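Local coordinates for protein CarG (PDB 4O7J) that confers intrinsic resistance to carbapenem antibiotics in Serratia and is a structural homologue of lysozyme inhibitors, at the interface of chains A and B. Residues are numbered along the deposited sequence; one frame, centred on the assembly and turned at random. Chains: chain A/B, CarG.

The interface of chains A and B. Residues chain A 53, 55, 62, 124; chain B 28-29, 65.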
# COMPACT_ATOMS: atom_id res chain seq x y z
N ILE A 53 0.42 -4.08 -7.91
CA ILE A 53 0.37 -4.13 -6.45
C ILE A 53 -0.50 -5.32 -6.02
O ILE A 53 -1.62 -5.49 -6.48
CB ILE A 53 -0.06 -2.76 -5.84
CG1 ILE A 53 0.05 -2.79 -4.29
CG2 ILE A 53 -1.49 -2.37 -6.23
CD1 ILE A 53 -0.24 -1.46 -3.59
N PRO A 55 -2.89 -7.46 -3.61
CA PRO A 55 -3.80 -7.35 -2.48
C PRO A 55 -3.41 -8.19 -1.26
O PRO A 55 -2.60 -9.17 -1.37
CB PRO A 55 -5.17 -7.82 -3.08
CG PRO A 55 -4.80 -8.78 -4.14
CD PRO A 55 -3.46 -8.28 -4.70
N PHE A 62 -3.92 -3.30 0.87
CA PHE A 62 -2.80 -3.69 0.02
C PHE A 62 -1.44 -3.69 0.73
O PHE A 62 -0.44 -3.95 0.08
CB PHE A 62 -2.72 -2.77 -1.23
CG PHE A 62 -3.82 -3.09 -2.23
CD1 PHE A 62 -5.10 -2.65 -1.99
CD2 PHE A 62 -3.58 -3.87 -3.30
CE1 PHE A 62 -6.12 -2.90 -2.90
CE2 PHE A 62 -4.59 -4.17 -4.21
CZ PHE A 62 -5.86 -3.71 -3.98
N PRO A 124 -7.80 -11.27 -8.70
CA PRO A 124 -6.45 -10.64 -8.78
C PRO A 124 -5.51 -11.49 -9.63
O PRO A 124 -5.44 -12.71 -9.46
CB PRO A 124 -5.99 -10.60 -7.34
CG PRO A 124 -7.25 -10.70 -6.53
CD PRO A 124 -8.18 -11.57 -7.31
N GLN B 28 -0.36 -0.58 -10.45
CA GLN B 28 -1.74 -0.78 -10.72
C GLN B 28 -2.24 -2.02 -10.08
O GLN B 28 -1.49 -2.91 -9.89
CB GLN B 28 -1.93 -0.90 -12.18
CG GLN B 28 -1.07 -1.93 -12.81
CD GLN B 28 -0.79 -1.66 -14.30
OE1 GLN B 28 0.06 -0.86 -14.63
NE2 GLN B 28 -1.51 -2.34 -15.17
N PHE B 29 -3.51 -2.06 -9.76
CA PHE B 29 -4.15 -3.26 -9.28
C PHE B 29 -4.70 -3.94 -10.50
O PHE B 29 -5.67 -3.46 -11.09
CB PHE B 29 -5.25 -2.96 -8.29
CG PHE B 29 -6.01 -4.18 -7.83
CD1 PHE B 29 -5.34 -5.33 -7.51
CD2 PHE B 29 -7.40 -4.16 -7.73
CE1 PHE B 29 -6.02 -6.46 -7.07
CE2 PHE B 29 -8.10 -5.26 -7.29
CZ PHE B 29 -7.41 -6.42 -6.98
N PHE B 65 -6.05 4.92 -5.03
CA PHE B 65 -6.40 4.38 -6.34
C PHE B 65 -7.34 5.34 -7.14
O PHE B 65 -8.11 6.15 -6.54
CB PHE B 65 -7.15 3.08 -6.12
CG PHE B 65 -6.25 1.94 -5.71
CD1 PHE B 65 -5.48 1.34 -6.63
CD2 PHE B 65 -6.25 1.47 -4.41
CE1 PHE B 65 -4.67 0.28 -6.28
CE2 PHE B 65 -5.41 0.42 -4.04
CZ PHE B 65 -4.64 -0.15 -4.96
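Three phenylalanine rings meet across the chain boundary, with A:Phe62 of one copy set between B:Phe29 and B:Phe65 of the other. One face of the A:Phe62 ring receives the tip of B:Phe65, whose CZ stands over the ring centre, 3.7 Å above the plane. The two planes are turned 55° apart, a tilted edge-to-face pair, and CE2 of B:Phe65 comes within 3.6 Å of CE1 of A:Phe62. Against B:Phe29 the roles are reversed: A:Phe62 presents its CE2-CZ edge, and CZ stands over the centre of the B:Phe29 ring, 3.8 Å above its plane. Here the rings are nearly perpendicular, at 77°, and CD1 of B:Phe29 lies in the plane of the A:Phe62 ring, 3.6 Å from its CE2. With CG anti to the backbone N (chi1 176°), B:Phe29 extends from the end of strand 22-29 into chain A. Its CE1 side meets two prolines: CG and CD of A:Pro55 both lie 3.9 Å from CE1, and CB of A:Pro124 stands more loosely by the same atom. CG2 of A:Ile53 lies 3.7 Å from the carbonyl O of B:Gln28 and more loosely against the CE1-CZ edge of B:Phe65. Beside the rings, the backbone N of A:Ile53 donates a hydrogen bond of 3.0 Å to that O. B:Gln28 is poorly ordered, so this link between strands 51-53 of chain A and 22-29 of chain B is less certain. The patch, repeated by the two-fold symmetry, joins the copies largely through aromatic packing and could support a CarG dimer, although the structure alone does not show that this pairing forms in the cell.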